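Local coordinates for CHAD domain protein (Streptomyces chartreusis, PDB 6RN5) that binds polyphosphate and copper ions as a helical CHAD-domain protein, though its wider cellular role is unknown, at residues Gly97-Glu102 / Ser192-Ala197; His103-Arg108 / Arg181-Ala186; Asp22-Tyr27 / Gln77-Thr82. All blocks are in the same frame, centred on the assembly; numbering follows the deposited sequence.

How the contacts relate
Contacts 1 and 2 are successive steps along one antiparallel helix pair, 82-120 against 170-198. As residues 97-108 advance, the partner strip moves back from 192-197 to 181-186, and the two contact centres lie about 13 Å apart. Contact 3 belongs to another part of the fold, where helix 21-42 meets the link between helices 56-75 and 82-120; its centre is about 29 Å from that of contact 1 and 38 Å from that of contact 2. Contact 2 lies closest to the metal: the side chain of Arg108 is about 13 Å from a bound copper ion and about 11 Å from the side chain of the copper ligand His348. Contacts 1 and 3 lie away from the copper and carbonate sites.

Contact 1: residues Gly97-Glu102 / Ser192-Ala197; sequences GTLAME and STALQA
Ala194 faces Thr98 at the nearest backbone approach of the two segments, with their CA atoms 5.8 Å apart. Just before the segment, His191 ND1 gives a hydrogen bond to Glu102 OE1, a polar link between the same two helices. At Ala194 the methyl of Thr98 does the touching: CG2 comes over the backbone of the other helix, 3.7 Å from Ala194 CA, while Ala194 CB rests near the carbonyl oxygen Thr98 O at 3.9 Å. In Thr98 the methyl lies anti to the backbone N, which sends it across the interface; OG1 is held by its own helix through a hydrogen bond to Trp94 O. The polar branch is satisfied locally; the apolar branch packs. From the flank, Leu99 CD2 reaches Ala194 CB at 4.5 Å, a loose touch; this buried side chain also meets Met198 of helix 170-198, and Leu62 and Arg63 of helix 56-75. The pair is an antiparallel helix packing within the all-helical CHAD domain: the short segments run at 152° to each other and their axes approach to 8.7 Å, a close spacing consistent with the small alanines on this face of helix 170-198. One turn on, Ala197 presents its CB to the same Thr98 CG2 at 3.7 Å, and this methyl rests on the step that Ala194 and Ala197 form on its side facing the second helix.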
loop_
_atom_site.group_PDB
_atom_site.type_symbol
_atom_site.label_atom_id
_atom_site.label_comp_id
_atom_site.label_asym_id
_atom_site.label_seq_id
_atom_site.Cartn_x
_atom_site.Cartn_y
_atom_site.Cartn_z
ATOM N N GLY A 97 -19.200 23.234 13.692
ATOM C CA GLY A 97 -19.274 21.748 13.597
ATOM C C GLY A 97 -20.602 21.224 13.025
ATOM O O GLY A 97 -20.622 20.344 12.169
ATOM N N THR A 98 -21.718 21.812 13.461
ATOM C CA THR A 98 -23.013 21.414 12.979
ATOM C C THR A 98 -23.120 21.685 11.510
ATOM O O THR A 98 -23.546 20.815 10.728
ATOM C CB THR A 98 -24.117 22.176 13.668
ATOM O OG1 THR A 98 -24.117 21.821 15.050
ATOM C CG2 THR A 98 -25.460 21.845 13.010
ATOM N N LEU A 99 -22.695 22.875 11.127
ATOM C CA LEU A 99 -22.657 23.278 9.712
ATOM C C LEU A 99 -21.609 22.543 8.824
ATOM O O LEU A 99 -21.732 22.540 7.603
ATOM C CB LEU A 99 -22.474 24.783 9.610
ATOM C CG LEU A 99 -23.605 25.657 10.164
ATOM C CD1 LEU A 99 -23.357 27.081 9.756
ATOM C CD2 LEU A 99 -24.965 25.249 9.662
ATOM N N ALA A 100 -20.599 21.924 9.424
ATOM C CA ALA A 100 -19.573 21.197 8.647
ATOM C C ALA A 100 -20.038 19.788 8.190
ATOM O O ALA A 100 -19.617 19.289 7.144
ATOM C CB ALA A 100 -18.283 21.103 9.467
ATOM N N MET A 101 -20.939 19.182 8.956
ATOM C CA MET A 101 -21.199 17.741 8.847
ATOM C C MET A 101 -21.683 17.286 7.484
ATOM O O MET A 101 -21.126 16.358 6.889
ATOM C CB MET A 101 -22.120 17.295 9.955
ATOM C CG MET A 101 -21.343 17.004 11.234
ATOM S SD MET A 101 -20.525 15.364 11.358
ATOM C CE MET A 101 -19.829 15.017 9.737
ATOM N N GLU A 102 -22.681 17.960 6.956
ATOM C CA GLU A 102 -23.193 17.548 5.655
ATOM C C GLU A 102 -22.058 17.434 4.634
ATOM O O GLU A 102 -21.867 16.394 4.010
ATOM C CB GLU A 102 -24.292 18.485 5.162
ATOM C CG GLU A 102 -24.832 18.075 3.814
ATOM C CD GLU A 102 -25.893 19.012 3.271
ATOM O OE1 GLU A 102 -26.249 20.027 3.938
ATOM O OE2 GLU A 102 -26.366 18.707 2.167
ATOM N N SER A 192 -30.574 17.624 7.552
ATOM C CA SER A 192 -31.790 17.991 8.250
ATOM C C SER A 192 -31.467 18.422 9.699
ATOM O O SER A 192 -32.041 19.436 10.164
ATOM C CB SER A 192 -32.853 16.882 8.186
ATOM O OG SER A 192 -32.328 15.663 8.589
ATOM N N THR A 193 -30.511 17.763 10.361
ATOM C CA THR A 193 -30.101 18.171 11.729
ATOM C C THR A 193 -29.572 19.598 11.750
ATOM O O THR A 193 -29.904 20.367 12.649
ATOM C CB THR A 193 -29.061 17.204 12.309
ATOM O OG1 THR A 193 -29.574 15.892 12.187
ATOM C CG2 THR A 193 -28.757 17.476 13.796
ATOM N N ALA A 194 -28.839 19.964 10.699
ATOM C CA ALA A 194 -28.242 21.300 10.585
ATOM C C ALA A 194 -29.272 22.377 10.344
ATOM O O ALA A 194 -29.140 23.488 10.851
ATOM C CB ALA A 194 -27.195 21.346 9.470
ATOM N N LEU A 195 -30.258 22.085 9.514
ATOM C CA LEU A 195 -31.342 23.039 9.301
ATOM C C LEU A 195 -32.185 23.152 10.542
ATOM O O LEU A 195 -32.639 24.226 10.880
ATOM C CB LEU A 195 -32.219 22.663 8.108
ATOM C CG LEU A 195 -31.462 22.782 6.815
ATOM C CD1 LEU A 195 -32.404 22.453 5.673
ATOM C CD2 LEU A 195 -30.879 24.199 6.671
ATOM N N GLN A 196 -32.381 22.067 11.253
ATOM C CA GLN A 196 -33.032 22.183 12.552
ATOM C C GLN A 196 -32.268 23.116 13.516
ATOM O O GLN A 196 -32.864 24.031 14.160
ATOM C CB GLN A 196 -33.260 20.823 13.185
ATOM C CG GLN A 196 -34.315 20.015 12.445
ATOM C CD GLN A 196 -34.467 18.626 13.013
ATOM O OE1 GLN A 196 -33.486 18.001 13.397
ATOM N NE2 GLN A 196 -35.715 18.146 13.118
ATOM N N ALA A 197 -30.971 22.887 13.628
ATOM C CA ALA A 197 -30.087 23.714 14.495
ATOM C C ALA A 197 -30.185 25.189 14.182
ATOM O O ALA A 197 -30.239 26.016 15.090
ATOM C CB ALA A 197 -28.657 23.279 14.337
#

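Contact 2: residues His103-Arg108 / Arg181-Ala186; sequences HAYTAR and RQLTLA
Tyr105 and Leu183 mark the closest backbone approach, CA to CA 6.0 Å, between two helical segments running antiparallel at 162° with their axes 8.9 Å apart. They continue the antiparallel packing of helices 82-120 and 170-198 in the helical CHAD domain. The phenol ring of Tyr105 lies against the second helix, its CG turned beside the backbone N (chi1 -71°). Ala186 CB sits over the centre of one ring face in a CH-pi contact, 3.6 Å from the centroid and only 6° off the ring normal. Leu183 CD2 stands oblique to the ring, 3.8 Å from Tyr105 CD1, where the two side chains cross at about a right angle. The same methyl, Leu183 CD2, meets the aliphatic Arg108 CD at 4.2 Å, while Arg108 goes on to Glu322 and Ala326 of helix 305-331. Leu183 is buried and also packs on Leu109 and Leu112 of helix 82-120. With an alanine in place of Tyr105, the methyl of Ala186 would probably lose its aromatic face and a gap would open beside Leu183. No hydrogen bond spans the two segments; their cohesion rests on apolar packing, including the CH-pi contact, shared by the Tyr105 ring, Leu183 and the Ala186 methyl.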
loop_
_atom_site.group_PDB
_atom_site.type_symbol
_atom_site.label_atom_id
_atom_site.label_comp_id
_atom_site.label_asym_id
_atom_site.label_seq_id
_atom_site.Cartn_x
_atom_site.Cartn_y
_atom_site.Cartn_z
ATOM N N HIS A 103 -21.299 18.509 4.498
ATOM C CA HIS A 103 -20.158 18.599 3.577
ATOM C C HIS A 103 -19.082 17.512 3.831
ATOM O O HIS A 103 -18.587 16.923 2.907
ATOM C CB HIS A 103 -19.543 20.030 3.668
ATOM C CG HIS A 103 -18.114 20.119 3.226
ATOM N ND1 HIS A 103 -17.743 20.178 1.893
ATOM C CD2 HIS A 103 -16.960 20.145 3.942
ATOM C CE1 HIS A 103 -16.426 20.237 1.812
ATOM N NE2 HIS A 103 -15.924 20.228 3.039
ATOM N N ALA A 104 -18.729 17.259 5.088
ATOM C CA ALA A 104 -17.757 16.245 5.381
ATOM C C ALA A 104 -18.199 14.874 4.802
ATOM O O ALA A 104 -17.404 14.136 4.207
ATOM C CB ALA A 104 -17.491 16.190 6.906
ATOM N N TYR A 105 -19.465 14.530 4.988
ATOM C CA TYR A 105 -20.000 13.258 4.471
ATOM C C TYR A 105 -20.008 13.242 2.960
ATOM O O TYR A 105 -19.613 12.214 2.330
ATOM C CB TYR A 105 -21.395 12.947 5.007
ATOM C CG TYR A 105 -21.391 12.568 6.472
ATOM C CD1 TYR A 105 -20.641 11.497 6.934
ATOM C CD2 TYR A 105 -22.167 13.264 7.401
ATOM C CE1 TYR A 105 -20.642 11.151 8.270
ATOM C CE2 TYR A 105 -22.165 12.919 8.740
ATOM C CZ TYR A 105 -21.399 11.879 9.157
ATOM O OH TYR A 105 -21.421 11.513 10.468
ATOM N N THR A 106 -20.334 14.385 2.369
ATOM C CA THR A 106 -20.322 14.507 0.888
ATOM C C THR A 106 -18.930 14.343 0.321
ATOM O O THR A 106 -18.738 13.638 -0.650
ATOM C CB THR A 106 -20.857 15.872 0.447
ATOM O OG1 THR A 106 -22.126 16.110 1.070
ATOM C CG2 THR A 106 -20.992 15.943 -1.078
ATOM N N ALA A 107 -17.936 14.988 0.925
ATOM C CA ALA A 107 -16.570 14.884 0.394
ATOM C C ALA A 107 -15.986 13.478 0.640
ATOM O O ALA A 107 -15.264 12.925 -0.193
ATOM C CB ALA A 107 -15.681 15.939 1.017
ATOM N N ARG A 108 -16.301 12.903 1.801
ATOM C CA ARG A 108 -15.837 11.550 2.110
ATOM C C ARG A 108 -16.347 10.511 1.077
ATOM O O ARG A 108 -15.615 9.651 0.637
ATOM C CB ARG A 108 -16.269 11.217 3.522
ATOM C CG ARG A 108 -15.771 9.914 4.044
ATOM C CD ARG A 108 -16.061 9.869 5.519
ATOM N NE ARG A 108 -15.459 11.045 6.141
ATOM C CZ ARG A 108 -15.993 11.743 7.148
ATOM N NH1 ARG A 108 -17.148 11.397 7.700
ATOM N NH2 ARG A 108 -15.338 12.790 7.620
ATOM N N ARG A 181 -24.848 4.345 -0.197
ATOM C CA ARG A 181 -26.019 4.263 0.658
ATOM C C ARG A 181 -25.744 4.801 2.055
ATOM O O ARG A 181 -26.454 5.672 2.530
ATOM C CB ARG A 181 -26.551 2.810 0.746
ATOM C CG ARG A 181 -27.818 2.656 1.588
ATOM C CD ARG A 181 -28.362 1.219 1.656
ATOM N NE ARG A 181 -28.807 0.901 3.032
ATOM C CZ ARG A 181 -30.027 1.125 3.569
ATOM N NH1 ARG A 181 -31.017 1.663 2.844
ATOM N NH2 ARG A 181 -30.259 0.792 4.862
ATOM N N GLN A 182 -24.718 4.293 2.711
ATOM C CA GLN A 182 -24.431 4.686 4.081
ATOM C C GLN A 182 -24.088 6.169 4.285
ATOM O O GLN A 182 -24.603 6.831 5.164
ATOM C CB GLN A 182 -23.338 3.801 4.650
ATOM C CG GLN A 182 -23.828 2.367 4.919
ATOM C CD GLN A 182 -22.749 1.513 5.578
ATOM O OE1 GLN A 182 -21.582 1.966 5.771
ATOM N NE2 GLN A 182 -23.116 0.268 5.928
ATOM N N LEU A 183 -23.210 6.673 3.453
ATOM C CA LEU A 183 -22.803 8.064 3.535
ATOM C C LEU A 183 -23.867 9.025 3.044
ATOM O O LEU A 183 -23.931 10.153 3.507
ATOM C CB LEU A 183 -21.478 8.250 2.811
ATOM C CG LEU A 183 -20.324 7.571 3.596
ATOM C CD1 LEU A 183 -19.076 7.421 2.735
ATOM C CD2 LEU A 183 -19.962 8.382 4.848
ATOM N N THR A 184 -24.726 8.587 2.151
ATOM C CA THR A 184 -25.851 9.400 1.732
ATOM C C THR A 184 -26.875 9.557 2.826
ATOM O O THR A 184 -27.380 10.646 3.062
ATOM C CB THR A 184 -26.547 8.803 0.515
ATOM O OG1 THR A 184 -25.624 8.842 -0.570
ATOM C CG2 THR A 184 -27.774 9.655 0.114
ATOM N N LEU A 185 -27.200 8.461 3.493
ATOM C CA LEU A 185 -28.020 8.556 4.680
ATOM C C LEU A 185 -27.434 9.511 5.693
ATOM O O LEU A 185 -28.178 10.320 6.270
ATOM C CB LEU A 185 -28.266 7.177 5.335
ATOM C CG LEU A 185 -29.167 6.276 4.488
ATOM C CD1 LEU A 185 -29.122 4.840 5.017
ATOM C CD2 LEU A 185 -30.588 6.834 4.420
ATOM N N ALA A 186 -26.150 9.335 5.988
ATOM C CA ALA A 186 -25.426 10.187 6.956
ATOM C C ALA A 186 -25.547 11.676 6.577
ATOM O O ALA A 186 -25.803 12.525 7.420
ATOM C CB ALA A 186 -23.962 9.807 7.018
#

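Contact 3: residues Asp22-Tyr27 / Gln77-Thr82; sequences DTLAGY and QSLLDT
Leu24 carries this contact, one of its methyls, CD2, meeting both leucines of the link at residues 77-82. CD2 approaches Leu79 CB to 4.0 Å and Leu80 CD2 to 4.4 Å. With CG anti to the backbone N (chi1 167°), Leu24 extends away from helix 21-42 toward the link, and also packs on Thr72 of helix 56-75 and on Phe76. Leu79, at the end of a short 3-10 segment, offers its CB, and the two side chains cross obliquely; the Leu79 side chain also touches Leu228 and Leu231. Just after it the backbone opens to an extended conformation (phi -134°, psi 155° at Leu80), yet Leu80 still points toward Leu24 and also packs on Leu73 and Cys85 of the two adjoining helices. Next in the chain, Asp81 is the N-cap of helix 82-120, its OD1 accepting a hydrogen bond from Trp84 N. The contact therefore seats the start of helix 21-42 against the turn that joins helices 56-75 and 82-120 of this helical CHAD protein. All three leucines are buried: this is a modest hydrophobic contact, held by burial of apolar surface, with no hydrogen bond across the segments.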
loop_
_atom_site.group_PDB
_atom_site.type_symbol
_atom_site.label_atom_id
_atom_site.label_comp_id
_atom_site.label_asym_id
_atom_site.label_seq_id
_atom_site.Cartn_x
_atom_site.Cartn_y
_atom_site.Cartn_z
ATOM N N ASP A 22 -7.093 47.605 19.162
ATOM C CA ASP A 22 -8.052 48.183 18.223
ATOM C C ASP A 22 -8.022 47.471 16.902
ATOM O O ASP A 22 -9.036 47.396 16.242
ATOM C CB ASP A 22 -7.812 49.677 18.053
ATOM C CG ASP A 22 -8.033 50.439 19.357
ATOM O OD1 ASP A 22 -8.720 49.913 20.275
ATOM O OD2 ASP A 22 -7.492 51.556 19.475
ATOM N N THR A 23 -6.852 46.964 16.516
ATOM C CA THR A 23 -6.723 46.124 15.336
ATOM C C THR A 23 -7.528 44.847 15.543
ATOM O O THR A 23 -8.244 44.409 14.642
ATOM C CB THR A 23 -5.259 45.742 15.037
ATOM O OG1 THR A 23 -4.446 46.901 15.134
ATOM C CG2 THR A 23 -5.083 45.150 13.604
ATOM N N LEU A 24 -7.395 44.275 16.735
ATOM C CA LEU A 24 -8.105 43.063 17.121
ATOM C C LEU A 24 -9.616 43.286 17.045
ATOM O O LEU A 24 -10.312 42.420 16.556
ATOM C CB LEU A 24 -7.736 42.654 18.547
ATOM C CG LEU A 24 -8.572 41.607 19.258
ATOM C CD1 LEU A 24 -8.525 40.303 18.483
ATOM C CD2 LEU A 24 -8.030 41.404 20.677
ATOM N N ALA A 25 -10.107 44.414 17.575
ATOM C CA ALA A 25 -11.518 44.751 17.545
ATOM C C ALA A 25 -11.998 44.876 16.102
ATOM O O ALA A 25 -13.097 44.420 15.781
ATOM C CB ALA A 25 -11.791 46.043 18.275
ATOM N N GLY A 26 -11.191 45.500 15.263
ATOM C CA GLY A 26 -11.552 45.688 13.834
ATOM C C GLY A 26 -11.719 44.323 13.179
ATOM O O GLY A 26 -12.657 44.108 12.421
ATOM N N TYR A 27 -10.830 43.381 13.489
ATOM C CA TYR A 27 -10.897 42.046 12.896
ATOM C C TYR A 27 -12.149 41.300 13.349
ATOM O O TYR A 27 -12.874 40.740 12.490
ATOM C CB TYR A 27 -9.641 41.242 13.203
ATOM C CG TYR A 27 -9.591 39.881 12.562
ATOM C CD1 TYR A 27 -9.430 39.730 11.172
ATOM C CD2 TYR A 27 -9.740 38.724 13.344
ATOM C CE1 TYR A 27 -9.399 38.444 10.596
ATOM C CE2 TYR A 27 -9.719 37.450 12.778
ATOM C CZ TYR A 27 -9.546 37.318 11.412
ATOM O OH TYR A 27 -9.493 36.043 10.889
ATOM N N GLN A 77 -7.520 35.808 24.033
ATOM C CA GLN A 77 -8.429 35.759 25.147
ATOM C C GLN A 77 -8.003 36.727 26.219
ATOM O O GLN A 77 -8.851 37.299 26.864
ATOM C CB GLN A 77 -8.512 34.365 25.777
ATOM C CG GLN A 77 -9.638 34.287 26.808
ATOM C CD GLN A 77 -10.031 32.872 27.189
ATOM O OE1 GLN A 77 -9.800 32.466 28.317
ATOM N NE2 GLN A 77 -10.632 32.110 26.240
ATOM N N SER A 78 -6.701 36.929 26.394
ATOM C CA SER A 78 -6.244 37.810 27.484
ATOM C C SER A 78 -6.644 39.254 27.253
ATOM O O SER A 78 -6.675 40.007 28.190
ATOM C CB SER A 78 -4.721 37.715 27.670
ATOM O OG SER A 78 -4.055 37.921 26.450
ATOM N N LEU A 79 -6.934 39.659 26.013
ATOM C CA LEU A 79 -7.364 41.043 25.752
ATOM C C LEU A 79 -8.885 41.261 25.774
ATOM O O LEU A 79 -9.330 42.346 25.495
ATOM C CB LEU A 79 -6.776 41.544 24.421
ATOM C CG LEU A 79 -5.238 41.563 24.455
ATOM C CD1 LEU A 79 -4.745 42.227 23.207
ATOM C CD2 LEU A 79 -4.704 42.313 25.663
ATOM N N LEU A 80 -9.662 40.249 26.164
ATOM C CA LEU A 80 -11.119 40.256 26.022
ATOM C C LEU A 80 -11.734 39.781 27.341
ATOM O O LEU A 80 -11.111 39.082 28.075
ATOM C CB LEU A 80 -11.524 39.316 24.876
ATOM C CG LEU A 80 -10.965 39.639 23.480
ATOM C CD1 LEU A 80 -10.932 38.456 22.507
ATOM C CD2 LEU A 80 -11.780 40.732 22.846
ATOM N N ASP A 81 -12.961 40.161 27.628
ATOM C CA ASP A 81 -13.690 39.641 28.802
ATOM C C ASP A 81 -13.737 38.124 28.836
ATOM O O ASP A 81 -14.233 37.480 27.893
ATOM C CB ASP A 81 -15.099 40.195 28.777
ATOM C CG ASP A 81 -15.922 39.763 29.964
ATOM O OD1 ASP A 81 -16.325 38.583 30.093
ATOM O OD2 ASP A 81 -16.213 40.644 30.753
ATOM N N THR A 82 -13.249 37.545 29.934
ATOM C CA THR A 82 -13.064 36.123 30.002
ATOM C C THR A 82 -14.382 35.349 29.904
ATOM O O THR A 82 -14.462 34.393 29.109
ATOM C CB THR A 82 -12.277 35.731 31.266
ATOM O OG1 THR A 82 -10.951 36.203 31.122
ATOM C CG2 THR A 82 -12.170 34.239 31.426
#